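Side-chain contacts in prepilin-like protein (Thermus thermophilus, PDB 6QVF), which probably serves as a competence-associated type IV pilin, a DNA receptor thought to sit at the pilus tip during natural transformation: residues A16-V21 against V132-R137; A27-S32 against V118-T123. All blocks are in the same frame, centred on the assembly; numbering follows the deposited sequence.

Contact 1 (A16-V21 against V132-R137)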
ATOM      1  N   ALA B  16     -13.549  -2.237   6.278  1.00 19.78           N
ATOM      2  CA  ALA B  16     -14.228  -3.308   5.530  1.00 21.05           C
ATOM      3  C   ALA B  16     -14.606  -2.839   4.113  1.00 18.15           C
ATOM      4  O   ALA B  16     -14.492  -3.616   3.145  1.00 19.25           O
ATOM      5  CB  ALA B  16     -15.441  -3.773   6.285  1.00 20.92           C
ATOM      6  N   ALA B  17     -15.058  -1.605   3.967  1.00 19.15           N
ATOM      7  CA  ALA B  17     -15.423  -1.063   2.664  1.00 19.62           C
ATOM      8  C   ALA B  17     -14.169  -0.971   1.771  1.00 18.42           C
ATOM      9  O   ALA B  17     -14.197  -1.360   0.588  1.00 18.17           O
ATOM     10  CB  ALA B  17     -16.042   0.289   2.823  1.00 20.56           C
ATOM     11  N   ALA B  18     -13.058  -0.483   2.338  1.00 17.46           N
ATOM     12  CA  ALA B  18     -11.822  -0.396   1.576  1.00 16.20           C
ATOM     13  C   ALA B  18     -11.394  -1.790   1.111  1.00 16.90           C
ATOM     14  O   ALA B  18     -10.961  -1.932  -0.040  1.00 16.39           O
ATOM     15  CB  ALA B  18     -10.737   0.244   2.392  1.00 17.80           C
ATOM     16  N   VAL B  19     -11.432  -2.792   2.001  1.00 17.45           N
ATOM     17  CA  VAL B  19     -10.978  -4.134   1.639  1.00 17.23           C
ATOM     18  C   VAL B  19     -11.781  -4.647   0.435  1.00 17.59           C
ATOM     19  O   VAL B  19     -11.215  -5.291  -0.479  1.00 17.33           O
ATOM     20  CB  VAL B  19     -11.075  -5.097   2.845  1.00 19.28           C
ATOM     21  CG1 VAL B  19     -10.994  -6.552   2.410  1.00 21.18           C
ATOM     22  CG2 VAL B  19      -9.950  -4.795   3.817  1.00 18.89           C
ATOM     23  N   GLN B  20     -13.109  -4.478   0.485  1.00 18.08           N
ATOM     24  CA  GLN B  20     -14.019  -5.023  -0.534  1.00 19.07           C
ATOM     25  C   GLN B  20     -13.633  -4.458  -1.914  1.00 16.03           C
ATOM     26  O   GLN B  20     -13.530  -5.168  -2.922  1.00 18.26           O
ATOM     27  CB  GLN B  20     -15.454  -4.639  -0.158  1.00 25.07           C
ATOM     28  CG  GLN B  20     -16.497  -5.205  -1.084  1.00 33.53           C
ATOM     29  CD  GLN B  20     -17.899  -4.740  -0.757  1.00 32.22           C
ATOM     30  OE1 GLN B  20     -18.597  -4.288  -1.644  1.00 43.81           O
ATOM     31  NE2 GLN B  20     -18.315  -4.857   0.506  1.00 38.12           N
ATOM     32  N   VAL B  21     -13.414  -3.155  -1.968  1.00 16.08           N
ATOM     33  CA  VAL B  21     -13.062  -2.484  -3.218  1.00 16.29           C
ATOM     34  C   VAL B  21     -11.650  -2.885  -3.663  1.00 15.31           C
ATOM     35  O   VAL B  21     -11.405  -3.174  -4.834  1.00 16.36           O
ATOM     36  CB  VAL B  21     -13.191  -0.958  -3.068  1.00 17.72           C
ATOM     37  CG1 VAL B  21     -12.710  -0.240  -4.322  1.00 18.89           C
ATOM     38  CG2 VAL B  21     -14.628  -0.587  -2.713  1.00 17.81           C
ATOM     39  N   VAL B 132      -9.559   5.170   5.858  1.00 17.97           N
ATOM     40  CA  VAL B 132      -8.670   4.009   5.761  1.00 16.43           C
ATOM     41  C   VAL B 132      -8.119   3.911   4.337  1.00 16.36           C
ATOM     42  O   VAL B 132      -8.900   3.944   3.355  1.00 17.23           O
ATOM     43  CB  VAL B 132      -9.365   2.697   6.139  1.00 18.07           C
ATOM     44  CG1 VAL B 132      -8.450   1.499   5.911  1.00 17.88           C
ATOM     45  CG2 VAL B 132      -9.854   2.716   7.588  1.00 19.45           C
ATOM     46  N   THR B 133      -6.792   3.896   4.241  1.00 14.38           N
ATOM     47  CA  THR B 133      -6.099   3.780   2.934  1.00 14.87           C
ATOM     48  C   THR B 133      -5.316   2.479   2.879  1.00 14.16           C
ATOM     49  O   THR B 133      -4.413   2.245   3.719  1.00 14.34           O
ATOM     50  CB  THR B 133      -5.119   4.935   2.696  1.00 17.04           C
ATOM     51  OG1 THR B 133      -5.865   6.151   2.590  1.00 18.10           O
ATOM     52  CG2 THR B 133      -4.281   4.765   1.443  1.00 16.08           C
ATOM     53  N   LEU B 134      -5.634   1.655   1.871  1.00 15.34           N
ATOM     54  CA  LEU B 134      -5.019   0.363   1.653  1.00 14.20           C
ATOM     55  C   LEU B 134      -4.480   0.281   0.224  1.00 15.32           C
ATOM     56  O   LEU B 134      -5.027   0.849  -0.689  1.00 15.93           O
ATOM     57  CB  LEU B 134      -6.019  -0.770   1.853  1.00 13.38           C
ATOM     58  CG  LEU B 134      -6.724  -0.805   3.201  1.00 15.26           C
ATOM     59  CD1 LEU B 134      -7.777  -1.886   3.198  1.00 16.05           C
ATOM     60  CD2 LEU B 134      -5.755  -1.021   4.342  1.00 16.41           C
ATOM     61  N   GLY B 135      -3.424  -0.491   0.072  1.00 13.89           N
ATOM     62  CA  GLY B 135      -2.806  -0.750  -1.207  1.00 13.58           C
ATOM     63  C   GLY B 135      -2.493  -2.216  -1.403  1.00 13.71           C
ATOM     64  O   GLY B 135      -2.294  -2.971  -0.465  1.00 13.21           O
ATOM     65  N   ARG B 136      -2.458  -2.608  -2.669  1.00 12.88           N
ATOM     66  CA  ARG B 136      -1.927  -3.882  -3.047  1.00 14.06           C
ATOM     67  C   ARG B 136      -0.993  -3.675  -4.237  1.00 13.75           C
ATOM     68  O   ARG B 136      -1.309  -2.929  -5.155  1.00 13.96           O
ATOM     69  CB  ARG B 136      -3.042  -4.887  -3.380  1.00 14.09           C
ATOM     70  CG  ARG B 136      -2.513  -6.246  -3.797  1.00 14.19           C
ATOM     71  CD  ARG B 136      -3.544  -7.371  -3.824  1.00 15.41           C
ATOM     72  NE  ARG B 136      -2.926  -8.616  -4.274  1.00 15.96           N
ATOM     73  CZ  ARG B 136      -3.593  -9.672  -4.673  1.00 19.02           C
ATOM     74  NH1 ARG B 136      -4.923  -9.654  -4.579  1.00 19.17           N
ATOM     75  NH2 ARG B 136      -2.921 -10.683  -5.238  1.00 19.88           N
ATOM     76  N   ARG B 137       0.138  -4.359  -4.180  1.00 12.89           N
ATOM     77  CA  ARG B 137       1.158  -4.348  -5.243  1.00 13.76           C
ATOM     78  C   ARG B 137       1.111  -5.688  -5.973  1.00 13.53           C
ATOM     79  O   ARG B 137       1.350  -6.716  -5.355  1.00 14.74           O
ATOM     80  CB  ARG B 137       2.546  -4.149  -4.644  1.00 14.29           C
ATOM     81  CG  ARG B 137       3.665  -4.027  -5.657  1.00 15.01           C
ATOM     82  CD  ARG B 137       4.991  -3.723  -5.003  1.00 16.20           C
ATOM     83  NE  ARG B 137       6.098  -3.465  -5.952  1.00 17.24           N
ATOM     84  CZ  ARG B 137       6.957  -4.380  -6.364  1.00 19.65           C
ATOM     85  NH1 ARG B 137       6.850  -5.626  -5.933  1.00 21.02           N
ATOM     86  NH2 ARG B 137       7.958  -4.005  -7.159  1.00 23.47           N
TER
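Ala18 and Val19 on one side and Val132 and Leu134 on the other form a small, wholly apolar contact between the long helix 2-30 and strand 131-139, the last strand of the antiparallel four-stranded sheet. A long N-terminal helix laid across an antiparallel sheet is the hallmark of the type IV pilin fold, and this contact illustrates how the two layers meet near an edge of the sheet. The local axes of helix and strand approach to 8.4 Å and cross at -26°, so the chain runs in broadly the same direction in both. The small side chain of Ala18 is consistent with this closeness, its CA lying 6.8 Å from CA of Val132. CB of Ala18 faces the sheet; CG1 of Val132 is 4.4 Å from CB of Ala18, a looser approach than that of Leu134, and the alanine also touches Val122 and Ala124 of the adjoining strand 117-125. Strand 131-139 is outermost only within its own chain, for Thr133 to Arg137 pair antiparallel with a strand of the second subunit, which continues the sheet across the interface; there Leu134 also packs on Arg136 of that subunit. Leu134 carries most of the strand's share. Its CG stands anti to the carbonyl carbon (chi1 -56°), and its side chain crosses that of Val19 at an angle. CD1 of Leu134 lies 3.7 Å from CB of Ala18 and 3.7 Å from CG2 of Val19, the branch beside the backbone N (chi1 164°).

Contact 2 (A27-S32 against V118-T123)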
ATOM      1  N   ALA B  27      -8.580  -8.111  -8.264  1.00 15.78           N
ATOM      2  CA  ALA B  27      -8.996  -9.287  -9.050  1.00 16.20           C
ATOM      3  C   ALA B  27      -9.096  -8.950 -10.540  1.00 15.88           C
ATOM      4  O   ALA B  27      -8.791  -9.783 -11.390  1.00 18.69           O
ATOM      5  CB  ALA B  27     -10.301  -9.851  -8.537  1.00 19.67           C
ATOM      6  N   GLU B  28      -9.529  -7.753 -10.874  1.00 16.25           N
ATOM      7  CA  GLU B  28      -9.587  -7.293 -12.264  1.00 17.60           C
ATOM      8  C   GLU B  28      -8.196  -7.276 -12.895  1.00 17.53           C
ATOM      9  O   GLU B  28      -8.016  -7.700 -14.009  1.00 17.88           O
ATOM     10  CB  GLU B  28     -10.205  -5.914 -12.344  1.00 20.99           C
ATOM     11  CG  GLU B  28     -11.641  -5.959 -11.859  1.00 28.12           C
ATOM     12  CD  GLU B  28     -12.633  -5.465 -12.859  1.00 43.11           C
ATOM     13  OE1 GLU B  28     -12.820  -6.203 -13.854  1.00 55.30           O
ATOM     14  OE2 GLU B  28     -13.183  -4.344 -12.653  1.00 53.42           O
ATOM     15  N   VAL B  29      -7.197  -6.803 -12.161  1.00 15.22           N
ATOM     16  CA  VAL B  29      -5.841  -6.745 -12.655  1.00 15.53           C
ATOM     17  C   VAL B  29      -5.318  -8.166 -12.935  1.00 14.55           C
ATOM     18  O   VAL B  29      -4.536  -8.352 -13.876  1.00 16.28           O
ATOM     19  CB  VAL B  29      -4.945  -5.998 -11.660  1.00 17.15           C
ATOM     20  CG1 VAL B  29      -3.479  -6.100 -12.046  1.00 18.42           C
ATOM     21  CG2 VAL B  29      -5.374  -4.556 -11.537  1.00 16.54           C
ATOM     22  N   LEU B  30      -5.717  -9.149 -12.099  1.00 16.25           N
ATOM     23  CA  LEU B  30      -5.208 -10.510 -12.169  1.00 15.53           C
ATOM     24  C   LEU B  30      -6.039 -11.404 -13.086  1.00 16.02           C
ATOM     25  O   LEU B  30      -5.667 -12.574 -13.267  1.00 18.72           O
ATOM     26  CB  LEU B  30      -5.111 -11.106 -10.754  1.00 16.76           C
ATOM     27  CG  LEU B  30      -3.940 -10.537  -9.952  1.00 18.56           C
ATOM     28  CD1 LEU B  30      -4.114 -10.719  -8.462  1.00 22.79           C
ATOM     29  CD2 LEU B  30      -2.639 -11.167 -10.407  1.00 22.58           C
ATOM     30  N   LYS B  31      -7.092 -10.864 -13.678  1.00 16.47           N
ATOM     31  CA  LYS B  31      -8.028 -11.643 -14.504  1.00 18.79           C
ATOM     32  C   LYS B  31      -7.338 -12.092 -15.798  1.00 16.85           C
ATOM     33  O   LYS B  31      -6.580 -11.339 -16.410  1.00 16.70           O
ATOM     34  CB  LYS B  31      -9.239 -10.757 -14.825  1.00 20.87           C
ATOM     35  CG  LYS B  31     -10.355 -11.392 -15.630  1.00 25.07           C
ATOM     36  CD  LYS B  31     -11.614 -10.565 -15.568  1.00 27.05           C
ATOM     37  CE  LYS B  31     -11.500  -9.208 -16.205  1.00 30.04           C
ATOM     38  NZ  LYS B  31     -12.803  -8.511 -16.232  1.00 32.63           N
ATOM     39  N   SER B  32      -7.697 -13.281 -16.280  1.00 17.53           N
ATOM     40  CA  SER B  32      -7.257 -13.770 -17.578  1.00 18.29           C
ATOM     41  C   SER B  32      -8.468 -14.353 -18.289  1.00 19.83           C
ATOM     42  O   SER B  32      -9.487 -14.692 -17.630  1.00 22.03           O
ATOM     43  CB  SER B  32      -6.150 -14.751 -17.473  1.00 21.08           C
ATOM     44  OG  SER B  32      -6.535 -15.949 -16.841  1.00 24.29           O
ATOM     45  N   VAL B 118       1.830  -3.320 -11.155  1.00 13.71           N
ATOM     46  CA  VAL B 118       0.625  -2.551 -11.060  1.00 13.84           C
ATOM     47  C   VAL B 118       0.288  -2.353  -9.586  1.00 15.62           C
ATOM     48  O   VAL B 118       0.376  -3.297  -8.826  1.00 16.17           O
ATOM     49  CB  VAL B 118      -0.546  -3.226 -11.796  1.00 14.62           C
ATOM     50  CG1 VAL B 118      -1.875  -2.608 -11.424  1.00 14.74           C
ATOM     51  CG2 VAL B 118      -0.323  -3.219 -13.307  1.00 16.16           C
ATOM     52  N   THR B 119      -0.058  -1.124  -9.198  1.00 13.57           N
ATOM     53  CA  THR B 119      -0.576  -0.840  -7.864  1.00 14.68           C
ATOM     54  C   THR B 119      -2.083  -0.578  -7.912  1.00 13.83           C
ATOM     55  O   THR B 119      -2.651   0.018  -8.876  1.00 14.36           O
ATOM     56  CB  THR B 119       0.177   0.302  -7.188  1.00 16.12           C
ATOM     57  OG1 THR B 119      -0.041   1.458  -7.985  1.00 16.48           O
ATOM     58  CG2 THR B 119       1.661   0.038  -7.059  1.00 17.57           C
ATOM     59  N   VAL B 120      -2.736  -1.011  -6.823  1.00 13.68           N
ATOM     60  CA  VAL B 120      -4.129  -0.763  -6.585  1.00 14.47           C
ATOM     61  C   VAL B 120      -4.215  -0.096  -5.203  1.00 15.44           C
ATOM     62  O   VAL B 120      -3.711  -0.636  -4.209  1.00 13.64           O
ATOM     63  CB  VAL B 120      -4.989  -2.041  -6.640  1.00 14.21           C
ATOM     64  CG1 VAL B 120      -6.479  -1.720  -6.512  1.00 16.71           C
ATOM     65  CG2 VAL B 120      -4.675  -2.873  -7.881  1.00 16.91           C
ATOM     66  N   VAL B 121      -4.761   1.113  -5.169  1.00 13.02           N
ATOM     67  CA  VAL B 121      -4.833   1.908  -3.952  1.00 14.73           C
ATOM     68  C   VAL B 121      -6.252   2.375  -3.739  1.00 14.82           C
ATOM     69  O   VAL B 121      -6.850   2.914  -4.661  1.00 14.79           O
ATOM     70  CB  VAL B 121      -3.824   3.060  -3.996  1.00 16.79           C
ATOM     71  CG1 VAL B 121      -3.849   3.877  -2.724  1.00 20.11           C
ATOM     72  CG2 VAL B 121      -2.446   2.504  -4.244  1.00 20.02           C
ATOM     73  N   VAL B 122      -6.726   2.269  -2.490  1.00 15.23           N
ATOM     74  CA  VAL B 122      -8.058   2.688  -2.139  1.00 15.42           C
ATOM     75  C   VAL B 122      -8.029   3.533  -0.872  1.00 15.56           C
ATOM     76  O   VAL B 122      -7.224   3.304   0.017  1.00 15.20           O
ATOM     77  CB  VAL B 122      -9.008   1.491  -1.973  1.00 14.28           C
ATOM     78  CG1 VAL B 122      -9.012   0.633  -3.232  1.00 15.87           C
ATOM     79  CG2 VAL B 122      -8.692   0.676  -0.738  1.00 15.71           C
ATOM     80  N   THR B 123      -8.967   4.470  -0.817  1.00 14.79           N
ATOM     81  CA  THR B 123      -9.175   5.248   0.399  1.00 15.25           C
ATOM     82  C   THR B 123     -10.670   5.333   0.695  1.00 16.36           C
ATOM     83  O   THR B 123     -11.434   5.925  -0.111  1.00 17.74           O
ATOM     84  CB  THR B 123      -8.575   6.647   0.286  1.00 17.34           C
ATOM     85  OG1 THR B 123      -7.161   6.623   0.116  1.00 19.02           O
ATOM     86  CG2 THR B 123      -8.872   7.497   1.513  1.00 17.45           C
TER
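Val29, near the C-terminal end of helix 2-30, meets Val118 and Val120 of strand 117-125, and these three buried valines make up the whole contact. The branched end of Val29 is shared between the two strand residues. Val29 and Val118 meet tip to tip: CG1 of Val118 sits before the fork of Val29, 3.9 Å from CG1 of Val29 and 4.0 Å from its CG2. CG2 of Val29 also reaches Val120, whose CG2 is 4.1 Å from it; here the side chains run past one another in opposite directions. With CG1 of Val29 anti to the backbone N (chi1 171°) and CG2 anti to the carbonyl carbon, both methyls reach Val118, and the second is placed to touch Val120 as well. In the pilin fold the helix lies over one face of the antiparallel sheet, and Val118 and Val120, two positions apart on their strand, present their side chains to that face. Phe60 of helix 59-66 and Ile106 of strand 100-108 pack against both Val29 and Val118, closing the group in, while Val138 adds a further side chain against Val29. Replacing Val29 by an alanine removes both methyls and would probably open a gap beside Val118 and Val120. Beside the contact, Lys31 NZ forms a salt bridge to Glu28 OE1 at 3.3 Å, whose hydrogen bond is weak.

Contacts 1 and 2 lie on the same helix, 2-30, and on adjacent antiparallel strands, 131-139 and 117-125, with centres 11 Å apart; along the chain, contact 2 is nested inside the loop that contact 1 closes. The strands tie them together directly: Arg136 N lies 2.8 Å from Val120 O in a probable backbone hydrogen bond, and the Thr133 and Thr123 hydroxyl oxygens, OG1 to OG1, are also 2.8 Å apart in a probable hydrogen bond. Helix and strand also meet between the contacts, Ala18 O lying 3.5 Å from Val122 CG2. Contact 1 borders the second subunit, whereas contact 2 is touched by no other chain of the assembly.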